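Replicase polyprotein 1a (Avian infectious bronchitis virus, PDB 3LD1) is of unknown function but forms part of nsp2, a non-structural protein cut from the viral replicase polyprotein. Local coordinates at residues 311-316 with 346-351. The protein carries 3 engineered substitutions. Numbering follows the deposited sequence.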
ATOM      1  N   ILE A 311     -24.953  -8.668 -17.961  1.00 64.07           N
ATOM      2  CA  ILE A 311     -24.627  -8.841 -19.370  1.00 61.97           C
ATOM      3  C   ILE A 311     -23.848  -7.628 -19.829  1.00 60.65           C
ATOM      4  O   ILE A 311     -23.925  -6.551 -19.201  1.00 60.48           O
ATOM      5  CB  ILE A 311     -25.885  -9.076 -20.313  1.00 61.85           C
ATOM      6  CG1 ILE A 311     -26.807  -7.876 -20.349  1.00 60.84           C
ATOM      7  CG2 ILE A 311     -26.670 -10.333 -19.966  1.00 61.92           C
ATOM      8  CD1 ILE A 311     -26.551  -7.102 -21.535  1.00 62.27           C
ATOM      9  N   PRO A 312     -23.097  -7.804 -20.919  1.00 59.07           N
ATOM     10  CA  PRO A 312     -22.388  -6.746 -21.600  1.00 58.30           C
ATOM     11  C   PRO A 312     -23.220  -5.480 -21.837  1.00 57.44           C
ATOM     12  O   PRO A 312     -24.373  -5.523 -22.325  1.00 56.96           O
ATOM     13  CB  PRO A 312     -21.997  -7.401 -22.928  1.00 58.31           C
ATOM     14  CG  PRO A 312     -21.727  -8.838 -22.546  1.00 58.41           C
ATOM     15  CD  PRO A 312     -22.829  -9.122 -21.535  1.00 59.57           C
ATOM     16  N   VAL A 313     -22.626  -4.362 -21.447  1.00 55.09           N
ATOM     17  CA  VAL A 313     -23.129  -3.117 -21.860  1.00 53.25           C
ATOM     18  C   VAL A 313     -22.887  -2.905 -23.377  1.00 53.65           C
ATOM     19  O   VAL A 313     -21.764  -2.977 -23.826  1.00 55.01           O
ATOM     20  CB  VAL A 313     -22.484  -2.006 -21.041  1.00 53.00           C
ATOM     21  CG1 VAL A 313     -22.875  -0.629 -21.619  1.00 49.10           C
ATOM     22  CG2 VAL A 313     -22.902  -2.149 -19.560  1.00 50.49           C
ATOM     23  N   GLU A 314     -23.935  -2.625 -24.149  1.00 51.87           N
ATOM     24  CA  GLU A 314     -23.783  -2.331 -25.541  1.00 50.86           C
ATOM     25  C   GLU A 314     -23.190  -0.942 -25.670  1.00 50.50           C
ATOM     26  O   GLU A 314     -23.545  -0.027 -24.903  1.00 50.20           O
ATOM     27  CB  GLU A 314     -25.143  -2.436 -26.247  1.00 50.74           C
ATOM     28  CG  GLU A 314     -25.690  -3.875 -26.328  1.00 53.43           C
ATOM     29  CD  GLU A 314     -24.628  -4.883 -26.940  1.00 59.99           C
ATOM     30  OE1 GLU A 314     -24.207  -4.678 -28.111  1.00 60.54           O
ATOM     31  OE2 GLU A 314     -24.177  -5.841 -26.241  1.00 58.45           O
ATOM     32  N   SER A 315     -22.308  -0.787 -26.658  1.00 49.36           N
ATOM     33  CA  SER A 315     -21.551   0.454 -26.870  1.00 48.60           C
ATOM     34  C   SER A 315     -22.326   1.598 -27.573  1.00 48.37           C
ATOM     35  O   SER A 315     -21.808   2.744 -27.651  1.00 48.36           O
ATOM     36  CB  SER A 315     -20.251   0.157 -27.613  1.00 48.77           C
ATOM     37  OG  SER A 315     -20.528  -0.146 -28.968  1.00 48.44           O
ATOM     38  N   GLU A 316     -23.555   1.313 -28.050  1.00 46.48           N
ATOM     39  CA  GLU A 316     -24.434   2.376 -28.556  1.00 46.29           C
ATOM     40  C   GLU A 316     -25.786   2.195 -27.979  1.00 44.16           C
ATOM     41  O   GLU A 316     -26.293   1.059 -27.918  1.00 43.28           O
ATOM     42  CB  GLU A 316     -24.609   2.319 -30.082  1.00 48.39           C
ATOM     43  CG  GLU A 316     -23.322   2.536 -30.881  1.00 52.87           C
ATOM     44  CD  GLU A 316     -23.595   3.022 -32.274  1.00 60.28           C
ATOM     45  OE1 GLU A 316     -24.734   3.450 -32.600  1.00 64.49           O
ATOM     46  OE2 GLU A 316     -22.642   3.003 -33.055  1.00 63.26           O
ATOM     47  N   ALA A 346     -20.536   4.296 -19.290  1.00 38.06           N
ATOM     48  CA  ALA A 346     -21.608   3.517 -18.706  1.00 38.96           C
ATOM     49  C   ALA A 346     -20.973   2.564 -17.740  1.00 39.86           C
ATOM     50  O   ALA A 346     -19.915   1.935 -18.029  1.00 40.75           O
ATOM     51  CB  ALA A 346     -22.373   2.759 -19.755  1.00 36.68           C
ATOM     52  N   LEU A 347     -21.573   2.465 -16.579  1.00 39.75           N
ATOM     53  CA  LEU A 347     -21.056   1.541 -15.574  1.00 40.30           C
ATOM     54  C   LEU A 347     -21.715   0.186 -15.710  1.00 40.88           C
ATOM     55  O   LEU A 347     -22.749   0.079 -16.341  1.00 40.22           O
ATOM     56  CB  LEU A 347     -21.448   2.087 -14.248  1.00 40.73           C
ATOM     57  CG  LEU A 347     -20.535   3.006 -13.455  1.00 41.13           C
ATOM     58  CD1 LEU A 347     -19.547   3.967 -14.236  1.00 41.55           C
ATOM     59  CD2 LEU A 347     -21.426   3.746 -12.579  1.00 36.71           C
ATOM     60  N   HIS A 348     -21.163  -0.861 -15.111  1.00 41.71           N
ATOM     61  CA  HIS A 348     -21.774  -2.149 -15.417  1.00 42.94           C
ATOM     62  C   HIS A 348     -22.926  -2.601 -14.454  1.00 44.18           C
ATOM     63  O   HIS A 348     -23.208  -3.808 -14.366  1.00 45.23           O
ATOM     64  CB  HIS A 348     -20.716  -3.237 -15.546  1.00 43.13           C
ATOM     65  CG  HIS A 348     -19.618  -2.910 -16.498  1.00 42.76           C
ATOM     66  ND1 HIS A 348     -18.328  -3.347 -16.309  1.00 45.61           N
ATOM     67  CD2 HIS A 348     -19.612  -2.218 -17.656  1.00 41.70           C
ATOM     68  CE1 HIS A 348     -17.570  -2.943 -17.313  1.00 42.77           C
ATOM     69  NE2 HIS A 348     -18.322  -2.229 -18.129  1.00 43.79           N
ATOM     70  N   ASP A 349     -23.607  -1.685 -13.755  1.00 42.87           N
ATOM     71  CA  ASP A 349     -24.706  -2.154 -12.937  1.00 43.66           C
ATOM     72  C   ASP A 349     -26.017  -2.362 -13.677  1.00 44.22           C
ATOM     73  O   ASP A 349     -27.015  -1.671 -13.417  1.00 44.99           O
ATOM     74  CB  ASP A 349     -24.866  -1.298 -11.722  1.00 43.63           C
ATOM     75  CG  ASP A 349     -23.578  -1.188 -10.970  1.00 46.25           C
ATOM     76  OD1 ASP A 349     -22.696  -0.506 -11.494  1.00 48.88           O
ATOM     77  OD2 ASP A 349     -23.415  -1.810  -9.897  1.00 49.98           O
ATOM     78  N   VAL A 350     -26.017  -3.346 -14.576  1.00 43.42           N
ATOM     79  CA  VAL A 350     -27.063  -3.447 -15.544  1.00 43.41           C
ATOM     80  C   VAL A 350     -28.390  -3.890 -14.918  1.00 44.09           C
ATOM     81  O   VAL A 350     -28.434  -4.896 -14.251  1.00 43.61           O
ATOM     82  CB  VAL A 350     -26.660  -4.369 -16.715  1.00 43.48           C
ATOM     83  CG1 VAL A 350     -27.785  -4.366 -17.774  1.00 43.28           C
ATOM     84  CG2 VAL A 350     -25.393  -3.890 -17.373  1.00 42.01           C
ATOM     85  N   HIS A 351     -29.459  -3.112 -15.136  1.00 45.13           N
ATOM     86  CA  HIS A 351     -30.816  -3.527 -14.764  1.00 45.63           C
ATOM     87  C   HIS A 351     -31.739  -3.799 -15.984  1.00 46.75           C
ATOM     88  O   HIS A 351     -31.600  -3.171 -17.031  1.00 46.93           O
ATOM     89  CB  HIS A 351     -31.428  -2.494 -13.819  1.00 45.48           C
ATOM     90  CG  HIS A 351     -30.755  -2.413 -12.467  1.00 45.66           C
ATOM     91  ND1 HIS A 351     -29.431  -2.070 -12.313  1.00 46.93           N
ATOM     92  CD2 HIS A 351     -31.236  -2.612 -11.207  1.00 45.48           C
ATOM     93  CE1 HIS A 351     -29.119  -2.080 -11.020  1.00 46.56           C
ATOM     94  NE2 HIS A 351     -30.188  -2.435 -10.327  1.00 41.24           N
TER
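Val313 reaches into the bend of segment 346-351 with both methyls, each meeting different partners. Val313 CG1, anti to the backbone N (chi1 172°), lies 3.9 Å from Ala346 CB. Val313 CG2, on the other branch, stands 3.7 Å from Val350 CG2 and 3.8 Å from His348 CD2. The His348 side chain crosses that of Val313 at about a right angle, and Val313 CG2 approaches the His348 ring obliquely. Val350 CG2 also touches the backbone of the loop, 3.5 Å from Ile311 O, whereas Ile311 CG1 and Val350 CG1 are only loosely apposed at 4.5 Å. No hydrogen bond joins the segments; the 215 Å² they bury comes largely from methyl contacts, some of them against backbone oxygens.

Behind this first shell, Asp349 centres an inverse gamma turn, with a weak bond of 2.9 Å from Val350 N to His348 O. Asp349 O accepts the N-H of His351 ND1 at 2.7 Å; the oxygen lies in the imidazole plane, but the donor sits above the carbonyl plane and the bond is bent (141°). The His348 ring is tied through NE2 to Thr291 OG1.

The contact thus seats the loop between strands 302-308 and 316-322 against the irregular part of strand 345-355, in a mixed sheet near the C-terminus. Phe330 of strand 325-332 touches both Ile311 and Val350, and Val293 of strand 291-298 touches Val313 and Ala346.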